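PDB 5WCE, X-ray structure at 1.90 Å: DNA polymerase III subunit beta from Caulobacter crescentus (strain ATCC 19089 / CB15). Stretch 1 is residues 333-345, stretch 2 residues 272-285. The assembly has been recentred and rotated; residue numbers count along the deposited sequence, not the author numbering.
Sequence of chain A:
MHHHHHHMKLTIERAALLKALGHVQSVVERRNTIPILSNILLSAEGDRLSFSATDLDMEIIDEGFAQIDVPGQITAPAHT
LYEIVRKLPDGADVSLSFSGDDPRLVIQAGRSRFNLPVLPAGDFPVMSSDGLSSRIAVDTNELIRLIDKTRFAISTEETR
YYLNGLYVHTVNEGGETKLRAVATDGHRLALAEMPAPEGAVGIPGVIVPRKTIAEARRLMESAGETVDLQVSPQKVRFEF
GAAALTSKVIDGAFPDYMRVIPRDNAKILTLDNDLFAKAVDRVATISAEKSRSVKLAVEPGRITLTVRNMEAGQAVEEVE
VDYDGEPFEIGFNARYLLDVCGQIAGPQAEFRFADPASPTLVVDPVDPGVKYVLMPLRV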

# COMPACT_ATOMS: atom_id res chain seq x y z
N ASN A 333 21.49 7.38 -13.94
CA ASN A 333 20.67 6.72 -12.91
C ASN A 333 19.43 6.17 -13.62
O ASN A 333 18.71 6.89 -14.33
CB ASN A 333 20.32 7.74 -11.79
CG ASN A 333 19.45 7.17 -10.68
OD1 ASN A 333 18.38 6.69 -10.94
ND2 ASN A 333 19.89 7.31 -9.46
N ALA A 334 19.22 4.87 -13.48
CA ALA A 334 18.12 4.21 -14.20
C ALA A 334 16.75 4.77 -13.86
O ALA A 334 15.92 4.95 -14.76
CB ALA A 334 18.15 2.69 -14.00
N ARG A 335 16.51 5.07 -12.59
CA ARG A 335 15.23 5.62 -12.17
C ARG A 335 14.98 6.99 -12.83
O ARG A 335 13.88 7.27 -13.34
CB ARG A 335 15.12 5.72 -10.61
CG ARG A 335 13.80 6.31 -10.09
CD ARG A 335 12.56 5.71 -10.74
NE ARG A 335 12.56 4.25 -10.69
CZ ARG A 335 11.82 3.41 -11.44
NH1 ARG A 335 10.97 3.87 -12.37
NH2 ARG A 335 11.94 2.08 -11.27
N TYR A 336 16.01 7.84 -12.85
CA TYR A 336 15.87 9.14 -13.47
C TYR A 336 15.55 9.02 -14.97
O TYR A 336 14.73 9.78 -15.51
CB TYR A 336 17.12 10.02 -13.22
CG TYR A 336 17.45 10.29 -11.76
CD1 TYR A 336 16.49 10.10 -10.73
CD2 TYR A 336 18.72 10.69 -11.39
CE1 TYR A 336 16.81 10.31 -9.41
CE2 TYR A 336 19.03 10.92 -10.05
CZ TYR A 336 18.05 10.73 -9.08
OH TYR A 336 18.39 10.94 -7.77
N LEU A 337 16.20 8.07 -15.65
CA LEU A 337 15.92 7.84 -17.06
C LEU A 337 14.50 7.34 -17.27
O LEU A 337 13.75 7.84 -18.11
CB LEU A 337 16.94 6.86 -17.60
CG LEU A 337 16.93 6.40 -19.02
CD1 LEU A 337 16.91 7.60 -19.96
CD2 LEU A 337 18.14 5.49 -19.27
N LEU A 338 14.10 6.37 -16.48
CA LEU A 338 12.72 5.85 -16.54
C LEU A 338 11.71 6.92 -16.21
O LEU A 338 10.65 6.96 -16.82
CB LEU A 338 12.56 4.63 -15.64
CG LEU A 338 13.29 3.41 -16.18
CD1 LEU A 338 13.29 2.36 -15.10
CD2 LEU A 338 12.65 2.91 -17.47
N ASP A 339 12.03 7.81 -15.29
CA ASP A 339 11.13 8.94 -14.98
C ASP A 339 10.85 9.81 -16.19
O ASP A 339 9.70 10.17 -16.51
CB ASP A 339 11.71 9.79 -13.84
CG ASP A 339 11.57 9.16 -12.46
OD1 ASP A 339 10.82 8.16 -12.27
OD2 ASP A 339 12.30 9.63 -11.58
N VAL A 340 11.91 10.12 -16.94
CA VAL A 340 11.75 10.85 -18.18
C VAL A 340 10.95 10.08 -19.21
O VAL A 340 10.02 10.66 -19.80
CB VAL A 340 13.13 11.28 -18.75
CG1 VAL A 340 12.93 11.91 -20.13
CG2 VAL A 340 13.76 12.26 -17.81
N CYS A 341 11.28 8.81 -19.47
CA CYS A 341 10.52 8.04 -20.43
C CYS A 341 9.02 7.98 -20.03
O CYS A 341 8.15 7.97 -20.88
CB CYS A 341 11.07 6.62 -20.56
SG CYS A 341 12.73 6.57 -21.29
N GLY A 342 8.75 7.96 -18.73
CA GLY A 342 7.37 8.01 -18.18
C GLY A 342 6.58 9.27 -18.49
O GLY A 342 5.38 9.26 -18.39
N GLN A 343 7.25 10.36 -18.84
CA GLN A 343 6.59 11.63 -19.19
C GLN A 343 6.34 11.79 -20.66
O GLN A 343 5.52 12.59 -21.03
CB GLN A 343 7.42 12.82 -18.69
CG GLN A 343 7.52 12.88 -17.19
CD GLN A 343 6.15 13.06 -16.55
OE1 GLN A 343 5.25 13.70 -17.12
NE2 GLN A 343 5.96 12.43 -15.41
N ILE A 344 7.01 11.01 -21.48
CA ILE A 344 6.93 11.18 -22.92
C ILE A 344 5.53 10.74 -23.36
O ILE A 344 5.08 9.66 -22.99
CB ILE A 344 8.04 10.34 -23.59
CG1 ILE A 344 9.43 10.91 -23.22
CG2 ILE A 344 7.86 10.23 -25.08
CD1 ILE A 344 9.72 12.34 -23.60
N ALA A 345 4.86 11.58 -24.15
CA ALA A 345 3.42 11.42 -24.42
C ALA A 345 3.12 10.57 -25.66
O ALA A 345 1.96 10.21 -25.87
CB ALA A 345 2.77 12.80 -24.57
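Stretch 2, residues 272-285: DNDLFAKAVDRVAT

How does stretch 2 run across stretch 1? Both are largely helical: residues 334-343 form the helix of stretch 1, and a helix beginning at Asn273 makes up most of stretch 2. Their N-to-C directions differ by 155°, so the two run nearly antiparallel, with a signed crossing angle of -155° and axes that approach to 9.9 Å. The start of one therefore meets the end of the other: the CA atoms of Ala334 and Ala284 lie 6.8 Å apart, and those of Leu338 and Ala277 come to 6.1 Å. Each helix is capped at its N-terminus, by Asn333 OD1, which accepts from Tyr336 N at 3.3 Å, and by Asp272 OD1, which accepts from Leu275 N at 3.1 Å.

What does Asn273 do at the beginning of its helix? It has the largest area covered in the contact, and its side chain, with chi1 in the t well, reaches the C-terminal part of the other helix. There Asn273 ND2 donates a hydrogen bond to Cys341 O at 2.9 Å, and the N-H...O angle of 167° makes it nearly straight. This carbonyl lies in the last turn, where it receives one backbone bond, a weak one from Ile344 N to Cys341 O at 3.3 Å. The same amide nitrogen, Asn273 ND2, packs 3.6 Å from Ile344 CB, while Asn273 OD1 lies 3.4 Å from Cys341 CB and is buried without a polar partner.

What does Leu338 pack against? Its CA-to-CB bond points sideways, but the end of the side chain comes nearer and lies against Ala277. Leu338 CD2 lies 3.4 Å from Ala277 O and 4.1 Å from Ala277 CB. Val280 fills the next turn of stretch 2, with its CG1 3.8 Å from Leu338 CG, and Asp281 borders the leucine, its CB 4.3 Å from Leu338 CD1.

What else does Cys341 touch, and how does the contact continue? Pointing toward stretch 2, Cys341 sets its CB 3.9 Å from Ala277 CB and its SG 4.0 Å from Phe276 CD2. Cys341 SG approaches the edge of the Phe276 ring, 5.3 Å from its centroid. Leu337 CD1 also meets that edge, 4.0 Å from Phe276 CE2, while Leu337 CD2 packs 3.9 Å from Val280 CG2. Farther along, the methyl groups of two alanines complete the apolar seam, with Ala334 CB 4.0 Å from Ala284 CB.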

# COMPACT_ATOMS: atom_id res chain seq x y z
N ASP A 272 12.27 4.44 -30.03
CA ASP A 272 10.97 3.95 -29.57
C ASP A 272 10.96 3.96 -28.05
O ASP A 272 11.61 3.12 -27.40
CB ASP A 272 10.73 2.54 -30.14
CG ASP A 272 9.41 1.95 -29.74
OD1 ASP A 272 8.90 2.14 -28.66
OD2 ASP A 272 8.90 1.16 -30.52
N ASN A 273 10.22 4.90 -27.48
CA ASN A 273 10.27 5.19 -26.05
C ASN A 273 9.78 4.03 -25.22
O ASN A 273 10.37 3.72 -24.17
CB ASN A 273 9.44 6.42 -25.73
CG ASN A 273 9.52 6.83 -24.28
OD1 ASN A 273 10.58 7.27 -23.82
ND2 ASN A 273 8.38 6.74 -23.54
N ASP A 274 8.68 3.41 -25.64
CA ASP A 274 8.15 2.27 -24.88
C ASP A 274 9.13 1.09 -24.90
O ASP A 274 9.42 0.53 -23.86
CB ASP A 274 6.79 1.81 -25.40
CG ASP A 274 6.17 0.72 -24.50
OD1 ASP A 274 6.02 0.93 -23.28
OD2 ASP A 274 5.89 -0.36 -25.01
N LEU A 275 9.67 0.74 -26.06
CA LEU A 275 10.60 -0.38 -26.13
C LEU A 275 11.86 -0.07 -25.29
O LEU A 275 12.34 -0.90 -24.53
CB LEU A 275 10.97 -0.73 -27.56
CG LEU A 275 12.12 -1.75 -27.67
CD1 LEU A 275 11.79 -3.08 -26.95
CD2 LEU A 275 12.52 -1.94 -29.12
N PHE A 276 12.34 1.16 -25.38
CA PHE A 276 13.56 1.53 -24.67
C PHE A 276 13.35 1.49 -23.16
O PHE A 276 14.16 0.94 -22.45
CB PHE A 276 14.06 2.92 -25.14
CG PHE A 276 15.30 3.39 -24.44
CD1 PHE A 276 16.53 2.87 -24.77
CD2 PHE A 276 15.24 4.41 -23.51
CE1 PHE A 276 17.68 3.33 -24.15
CE2 PHE A 276 16.39 4.91 -22.93
CZ PHE A 276 17.61 4.33 -23.23
N ALA A 277 12.25 2.07 -22.70
CA ALA A 277 11.91 2.07 -21.30
C ALA A 277 11.81 0.62 -20.75
O ALA A 277 12.31 0.32 -19.67
CB ALA A 277 10.61 2.82 -21.07
N LYS A 278 11.19 -0.28 -21.52
CA LYS A 278 11.07 -1.68 -21.10
C LYS A 278 12.41 -2.33 -20.98
O LYS A 278 12.63 -3.09 -20.03
CB LYS A 278 10.14 -2.48 -22.02
CG LYS A 278 8.69 -2.18 -21.68
CD LYS A 278 7.77 -2.76 -22.73
CE LYS A 278 6.33 -2.45 -22.36
NZ LYS A 278 5.55 -2.78 -23.58
N ALA A 279 13.31 -1.99 -21.90
CA ALA A 279 14.67 -2.52 -21.87
C ALA A 279 15.44 -1.98 -20.69
O ALA A 279 16.07 -2.76 -20.00
CB ALA A 279 15.41 -2.25 -23.16
N VAL A 280 15.41 -0.67 -20.45
CA VAL A 280 16.04 -0.09 -19.27
C VAL A 280 15.52 -0.76 -17.99
O VAL A 280 16.28 -1.11 -17.13
CB VAL A 280 15.82 1.43 -19.16
CG1 VAL A 280 16.39 1.97 -17.85
CG2 VAL A 280 16.48 2.14 -20.34
N ASP A 281 14.20 -0.85 -17.87
CA ASP A 281 13.57 -1.49 -16.73
C ASP A 281 14.02 -2.95 -16.56
O ASP A 281 14.37 -3.36 -15.44
CB ASP A 281 12.06 -1.37 -16.89
CG ASP A 281 11.29 -1.81 -15.67
OD1 ASP A 281 11.80 -1.69 -14.56
OD2 ASP A 281 10.17 -2.32 -15.85
N ARG A 282 14.09 -3.71 -17.65
CA ARG A 282 14.62 -5.06 -17.59
C ARG A 282 16.03 -5.16 -17.04
O ARG A 282 16.28 -5.90 -16.07
CB ARG A 282 14.63 -5.74 -18.97
CG ARG A 282 13.42 -6.53 -19.26
CD ARG A 282 13.61 -7.37 -20.49
NE ARG A 282 13.62 -6.52 -21.68
CZ ARG A 282 12.55 -6.01 -22.29
NH1 ARG A 282 11.33 -6.24 -21.83
NH2 ARG A 282 12.73 -5.26 -23.37
N VAL A 283 16.97 -4.43 -17.66
CA VAL A 283 18.38 -4.56 -17.26
C VAL A 283 18.60 -4.04 -15.85
O VAL A 283 19.47 -4.57 -15.15
CB VAL A 283 19.34 -3.92 -18.26
CG1 VAL A 283 19.29 -4.66 -19.58
CG2 VAL A 283 19.09 -2.45 -18.46
N ALA A 284 17.81 -3.07 -15.41
CA ALA A 284 17.92 -2.54 -14.04
C ALA A 284 17.44 -3.51 -12.93
O ALA A 284 17.82 -3.37 -11.78
CB ALA A 284 17.17 -1.23 -13.92
N THR A 285 16.61 -4.46 -13.32
CA THR A 285 16.20 -5.54 -12.47
C THR A 285 17.26 -6.35 -11.83
O THR A 285 16.94 -7.01 -10.83
CB THR A 285 15.37 -6.58 -13.22
OG1 THR A 285 14.34 -5.90 -13.92
CG2 THR A 285 14.66 -7.54 -12.27